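Local coordinates for protein putative endo-1,4-beta-xylanase (Bacteroides thetaiotaomicron VPI-5482, PDB 5MSX) that probably hydrolyses O-glycosidic bonds of plant pectin as a calcium-binding family 43 glycoside hydrolase, with likely arabinofuranosidase activity, at residues Asn23-Ala28 with Arg349-Val354; Asn101-Ile106 with Pro116-Lys121. All coordinates share one frame; numbering follows the deposited sequence.

Contact 1 joins two parts of the chain, whereas contact 2 lies within one of them. Contact 1 brings Asn23-Ala28, a loop at the start of the family 43 hydrolase part, to Arg349-Val354 in the F5/8 type C part, 321 residues further on. Contact 2, Asn101-Ile106 with Pro116-Lys121, is local, and pairs two neighbouring strands of one antiparallel sheet. Along the chain it is nested inside the long loop that contact 1 closes. The two share no sheet; their centres lie about 38 Å apart, on opposite sides of the chain's centre, so contact 1 ties the two parts together while contact 2 belongs to the internal sheet pairing of the hydrolase part.

Contact 1 of 2, residues Asn23-Ala28 with Arg349-Val354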
loop_
_atom_site.group_PDB
_atom_site.type_symbol
_atom_site.label_atom_id
_atom_site.label_comp_id
_atom_site.label_asym_id
_atom_site.label_seq_id
_atom_site.Cartn_x
_atom_site.Cartn_y
_atom_site.Cartn_z
ATOM N N ASN C 23 34.212 -29.861 21.101
ATOM C CA ASN C 23 32.960 -29.306 20.585
ATOM C C ASN C 23 33.076 -29.072 19.067
ATOM O O ASN C 23 33.591 -28.023 18.642
ATOM C CB ASN C 23 32.650 -27.973 21.253
ATOM C CG ASN C 23 31.443 -27.274 20.625
ATOM O OD1 ASN C 23 30.585 -27.914 20.007
ATOM N ND2 ASN C 23 31.359 -25.969 20.820
ATOM N N PRO C 24 32.574 -30.025 18.253
ATOM C CA PRO C 24 32.739 -29.846 16.799
ATOM C C PRO C 24 31.768 -28.822 16.160
ATOM O O PRO C 24 31.894 -28.540 14.972
ATOM C CB PRO C 24 32.528 -31.264 16.218
ATOM C CG PRO C 24 31.939 -32.104 17.307
ATOM C CD PRO C 24 31.986 -31.332 18.610
ATOM N N PHE C 25 30.832 -28.286 16.945
ATOM C CA PHE C 25 29.836 -27.330 16.466
ATOM C C PHE C 25 30.077 -25.878 16.864
ATOM O O PHE C 25 29.269 -24.996 16.508
ATOM C CB PHE C 25 28.462 -27.801 16.909
ATOM C CG PHE C 25 28.232 -29.232 16.599
ATOM C CD1 PHE C 25 28.129 -29.648 15.281
ATOM C CD2 PHE C 25 28.226 -30.182 17.600
ATOM C CE1 PHE C 25 27.980 -30.985 14.972
ATOM C CE2 PHE C 25 28.087 -31.516 17.295
ATOM C CZ PHE C 25 27.948 -31.915 15.977
ATOM N N GLY C 26 31.183 -25.626 17.565
ATOM C CA GLY C 26 31.693 -24.277 17.807
ATOM C C GLY C 26 30.679 -23.323 18.394
ATOM O O GLY C 26 29.907 -23.722 19.267
ATOM N N ASN C 27 30.650 -22.089 17.904
ATOM C CA ASN C 27 29.736 -21.085 18.454
ATOM C C ASN C 27 28.659 -20.658 17.448
ATOM O O ASN C 27 28.814 -19.679 16.720
ATOM C CB ASN C 27 30.494 -19.876 19.022
ATOM C CG ASN C 27 29.630 -19.045 20.014
ATOM O OD1 ASN C 27 28.529 -19.446 20.453
ATOM N ND2 ASN C 27 30.125 -17.862 20.346
ATOM N N ALA C 28 27.570 -21.417 17.413
ATOM C CA ALA C 28 26.426 -21.104 16.548
ATOM C C ALA C 28 25.830 -19.732 16.907
ATOM O O ALA C 28 26.044 -19.213 18.025
ATOM C CB ALA C 28 25.378 -22.198 16.681
ATOM N N ARG C 349 31.544 -37.363 12.863
ATOM C CA ARG C 349 31.671 -36.561 14.051
ATOM C C ARG C 349 30.995 -37.204 15.228
ATOM O O ARG C 349 30.092 -38.015 15.084
ATOM C CB ARG C 349 31.065 -35.163 13.799
ATOM C CG ARG C 349 31.773 -34.448 12.662
ATOM C CD ARG C 349 31.483 -32.961 12.630
ATOM N NE ARG C 349 30.143 -32.657 12.163
ATOM C CZ ARG C 349 29.762 -31.454 11.719
ATOM N NH1 ARG C 349 30.627 -30.420 11.685
ATOM N NH2 ARG C 349 28.504 -31.281 11.301
ATOM N N THR C 350 31.421 -36.772 16.403
ATOM C CA THR C 350 30.864 -37.219 17.671
ATOM C C THR C 350 30.509 -35.993 18.507
ATOM O O THR C 350 31.294 -35.047 18.581
ATOM C CB THR C 350 31.899 -38.095 18.414
ATOM O OG1 THR C 350 32.160 -39.258 17.615
ATOM C CG2 THR C 350 31.368 -38.540 19.775
ATOM N N GLU C 351 29.311 -35.996 19.090
ATOM C CA GLU C 351 28.893 -34.966 20.032
ATOM C C GLU C 351 28.902 -35.543 21.445
ATOM O O GLU C 351 28.337 -36.618 21.675
ATOM C CB GLU C 351 27.483 -34.474 19.744
ATOM C CG GLU C 351 27.131 -33.262 20.610
ATOM C CD GLU C 351 25.739 -32.663 20.355
ATOM O OE1 GLU C 351 24.926 -33.235 19.578
ATOM O OE2 GLU C 351 25.446 -31.578 20.952
ATOM N N TYR C 352 29.500 -34.804 22.372
ATOM C CA TYR C 352 29.478 -35.138 23.787
ATOM C C TYR C 352 28.502 -34.205 24.476
ATOM O O TYR C 352 28.126 -33.144 23.931
ATOM C CB TYR C 352 30.874 -34.973 24.397
ATOM C CG TYR C 352 31.905 -35.893 23.780
ATOM C CD1 TYR C 352 32.055 -37.205 24.243
ATOM C CD2 TYR C 352 32.728 -35.464 22.725
ATOM C CE1 TYR C 352 32.974 -38.073 23.667
ATOM C CE2 TYR C 352 33.660 -36.327 22.142
ATOM C CZ TYR C 352 33.774 -37.630 22.613
ATOM O OH TYR C 352 34.688 -38.495 22.063
ATOM N N PHE C 353 28.131 -34.587 25.696
ATOM C CA PHE C 353 27.004 -33.975 26.404
ATOM C C PHE C 353 27.351 -33.587 27.827
ATOM O O PHE C 353 26.465 -33.530 28.682
ATOM C CB PHE C 353 25.798 -34.912 26.342
ATOM C CG PHE C 353 25.308 -35.138 24.952
ATOM C CD1 PHE C 353 24.753 -34.081 24.216
ATOM C CD2 PHE C 353 25.429 -36.393 24.337
ATOM C CE1 PHE C 353 24.306 -34.271 22.913
ATOM C CE2 PHE C 353 24.979 -36.589 23.024
ATOM C CZ PHE C 353 24.420 -35.518 22.309
ATOM N N VAL C 354 28.627 -33.271 28.053
ATOM C CA VAL C 354 29.142 -33.024 29.391
ATOM C C VAL C 354 28.626 -31.709 30.010
ATOM O O VAL C 354 28.354 -30.757 29.277
ATOM C CB VAL C 354 30.683 -33.101 29.464
ATOM C CG1 VAL C 354 31.168 -34.506 29.063
ATOM C CG2 VAL C 354 31.378 -32.012 28.653
HETATM O O HOH W 1 33.268 -29.847 13.002
#
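Where the family 43 hydrolase part meets the F5/8 type C part, Pro24 and Phe25, the central residues of a type I beta turn from Asn23 to Gly26, pack against Arg349, Thr350 and Glu351. The turn is braced from within: OD1 of Asn23 accepts from the backbone N of Phe25, an Asx turn, while its ND2 donates to Gly26 O. Anti to its own carbonyl carbon (chi1 -49°), CG of Phe25 directs the ring at the strand, where two neighbours meet its rim. Phe25 CE1 sits 3.6 Å above one face of the Arg349 guanidinium, near that group's border, with the two planes 69° apart. Beyond CZ, Phe25 CE2 lies 3.9 Å from Glu351 CG. Pro24 presses its CG to 3.3 Å from Thr350 O. A water bridges the segments, giving a hydrogen bond of 2.7 Å to Pro24 O and accepting one of 3.0 Å from Arg349 NH1, at the guanidinium edge. Arg349 also forms a salt bridge with Glu278, and Glu351 does so with Arg281 and Arg366. An alanine in place of Arg349 would probably leave the bridging water without its donor, Glu278 without its mate and the CE1 edge of Phe25 without its flat cover. With no direct hydrogen bond across it, the contact relies on an aromatic rim, one water and charges whose salt-bridge partners lie outside the two segments.

Contact 2 of 2, residues Asn101-Ile106 with Pro116-Lys121; sequences NGKYYI and PAVADK. With EDO (1,2-ethanediol), chain G.
Lys103 NZ and Asp120 OD1 form a salt bridge of 3.0 Å at one end of a strand pair, the ammonium coming from above the carboxylate plane. The two side chains run side by side, and bends at chi2 and chi4 of the lysine bring its NZ to the acid. Further along, Tyr104 and Ala119 exchange two backbone bonds, Tyr104 N to Ala119 O at 2.9 Å and Ala119 N to Tyr104 O at 2.8 Å. Ile106 and Ala117 form the next hydrogen-bonded pair, with the non-hydrogen-bonded pair of Tyr105 and Val118 between them. Tyr105 OH accepts a nearly straight 3.1 Å bond from Asn101 ND2, in the amide plane. Tyr104 OH shares a 2.7 Å hydrogen bond with O1 of a 1,2-ethanediol, probably from the crystallisation liquor, which is also hydrogen-bonded to OD1 of Asn43 in the same chain and to the backbone N of Asp270 of the second subunit. Val118 CG2, anti to the backbone N, lies over one face of the Tyr105 ring in a CH-pi contact, 4.1 Å from the ring centroid and 21° off its normal. On the other face of the sheet, Ile106 CG2 touches Ala117 CB at 3.9 Å, and the Tyr104 ring meets Asp120 O with its edge. Alternating pairs, with side chains sent to the two faces in turn, are the signature of an antiparallel beta sheet, here within the family 43 hydrolase part, whose fold is a five-bladed beta-propeller.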
loop_
_atom_site.group_PDB
_atom_site.type_symbol
_atom_site.label_atom_id
_atom_site.label_comp_id
_atom_site.label_asym_id
_atom_site.label_seq_id
_atom_site.Cartn_x
_atom_site.Cartn_y
_atom_site.Cartn_z
ATOM N N ASN C 101 3.346 -0.469 2.889
ATOM C CA ASN C 101 1.967 -0.018 3.177
ATOM C C ASN C 101 1.733 0.204 4.661
ATOM O O ASN C 101 0.687 -0.125 5.168
ATOM C CB ASN C 101 0.934 -1.042 2.648
ATOM C CG ASN C 101 1.154 -1.390 1.199
ATOM O OD1 ASN C 101 1.332 -0.503 0.363
ATOM N ND2 ASN C 101 1.159 -2.687 0.887
ATOM N N GLY C 102 2.754 0.683 5.365
ATOM C CA GLY C 102 2.665 0.918 6.798
ATOM C C GLY C 102 2.647 -0.326 7.659
ATOM O O GLY C 102 2.365 -0.211 8.834
ATOM N N LYS C 103 2.988 -1.485 7.075
ATOM C CA LYS C 103 2.895 -2.818 7.700
ATOM C C LYS C 103 4.160 -3.658 7.449
ATOM O O LYS C 103 4.993 -3.325 6.603
ATOM C CB LYS C 103 1.739 -3.621 7.076
ATOM C CG LYS C 103 0.351 -3.039 7.214
ATOM C CD LYS C 103 -0.002 -2.814 8.661
ATOM C CE LYS C 103 -1.420 -2.301 8.800
ATOM N NZ LYS C 103 -1.494 -1.285 9.893
ATOM N N TYR C 104 4.213 -4.796 8.131
ATOM C CA TYR C 104 5.234 -5.825 7.925
ATOM C C TYR C 104 4.602 -7.059 7.297
ATOM O O TYR C 104 3.567 -7.550 7.775
ATOM C CB TYR C 104 5.894 -6.173 9.251
ATOM C CG TYR C 104 6.733 -5.051 9.765
ATOM C CD1 TYR C 104 8.045 -4.899 9.347
ATOM C CD2 TYR C 104 6.194 -4.060 10.631
ATOM C CE1 TYR C 104 8.830 -3.847 9.785
ATOM C CE2 TYR C 104 6.990 -2.994 11.093
ATOM C CZ TYR C 104 8.305 -2.897 10.656
ATOM O OH TYR C 104 9.120 -1.866 11.072
ATOM N N TYR C 105 5.205 -7.535 6.212
ATOM C CA TYR C 105 4.791 -8.757 5.525
ATOM C C TYR C 105 5.892 -9.848 5.661
ATOM O O TYR C 105 7.078 -9.539 5.655
ATOM C CB TYR C 105 4.533 -8.477 4.058
ATOM C CG TYR C 105 3.411 -7.513 3.780
ATOM C CD1 TYR C 105 3.628 -6.118 3.809
ATOM C CD2 TYR C 105 2.139 -7.977 3.455
ATOM C CE1 TYR C 105 2.598 -5.225 3.537
ATOM C CE2 TYR C 105 1.091 -7.086 3.195
ATOM C CZ TYR C 105 1.328 -5.723 3.236
ATOM O OH TYR C 105 0.310 -4.865 2.979
ATOM N N ILE C 106 5.477 -11.104 5.779
ATOM C CA ILE C 106 6.389 -12.219 5.825
ATOM C C ILE C 106 5.798 -13.352 5.006
ATOM O O ILE C 106 4.573 -13.463 4.884
ATOM C CB ILE C 106 6.715 -12.587 7.291
ATOM C CG1 ILE C 106 8.038 -13.366 7.379
ATOM C CG2 ILE C 106 5.539 -13.308 7.951
ATOM C CD1 ILE C 106 8.643 -13.332 8.764
ATOM N N PRO C 116 1.367 -15.513 2.110
ATOM C CA PRO C 116 1.600 -14.154 2.600
ATOM C C PRO C 116 0.934 -13.887 3.942
ATOM O O PRO C 116 -0.234 -14.216 4.137
ATOM C CB PRO C 116 0.979 -13.291 1.507
ATOM C CG PRO C 116 -0.138 -14.119 0.954
ATOM C CD PRO C 116 0.292 -15.555 1.095
ATOM N N ALA C 117 1.685 -13.306 4.871
ATOM C CA ALA C 117 1.180 -12.953 6.181
ATOM C C ALA C 117 1.530 -11.503 6.461
ATOM O O ALA C 117 2.476 -10.971 5.869
ATOM C CB ALA C 117 1.760 -13.864 7.251
ATOM N N VAL C 118 0.782 -10.871 7.367
ATOM C CA VAL C 118 0.920 -9.428 7.615
ATOM C C VAL C 118 0.731 -9.112 9.073
ATOM O O VAL C 118 -0.020 -9.793 9.746
ATOM C CB VAL C 118 -0.086 -8.610 6.751
ATOM C CG1 VAL C 118 -1.540 -8.979 7.080
ATOM C CG2 VAL C 118 0.160 -7.106 6.897
ATOM N N ALA C 119 1.434 -8.094 9.552
ATOM C CA ALA C 119 1.366 -7.664 10.946
ATOM C C ALA C 119 1.701 -6.180 11.059
ATOM O O ALA C 119 2.232 -5.606 10.119
ATOM C CB ALA C 119 2.353 -8.466 11.782
ATOM N N ASP C 120 1.428 -5.589 12.225
ATOM C CA ASP C 120 1.732 -4.172 12.492
ATOM C C ASP C 120 3.136 -3.962 12.982
ATOM O O ASP C 120 3.631 -2.841 12.920
ATOM C CB ASP C 120 0.830 -3.595 13.584
ATOM C CG ASP C 120 -0.593 -3.475 13.161
ATOM O OD1 ASP C 120 -0.865 -3.320 11.941
ATOM O OD2 ASP C 120 -1.453 -3.522 14.068
ATOM N N LYS C 121 3.755 -5.004 13.539
ATOM C CA LYS C 121 5.154 -4.927 13.940
ATOM C C LYS C 121 5.861 -6.266 13.709
ATOM O O LYS C 121 5.198 -7.303 13.492
ATOM C CB LYS C 121 5.263 -4.459 15.389
ATOM C CG LYS C 121 4.545 -5.309 16.404
ATOM C CD LYS C 121 4.605 -4.620 17.755
ATOM C CE LYS C 121 4.124 -5.526 18.878
ATOM N NZ LYS C 121 2.733 -5.985 18.602
HETATM C C1 EDO G . 10.752 0.264 8.766
HETATM O O1 EDO G . 11.091 -0.832 9.605
HETATM C C2 EDO G . 11.191 1.493 9.530
HETATM O O2 EDO G . 10.626 1.476 10.855
#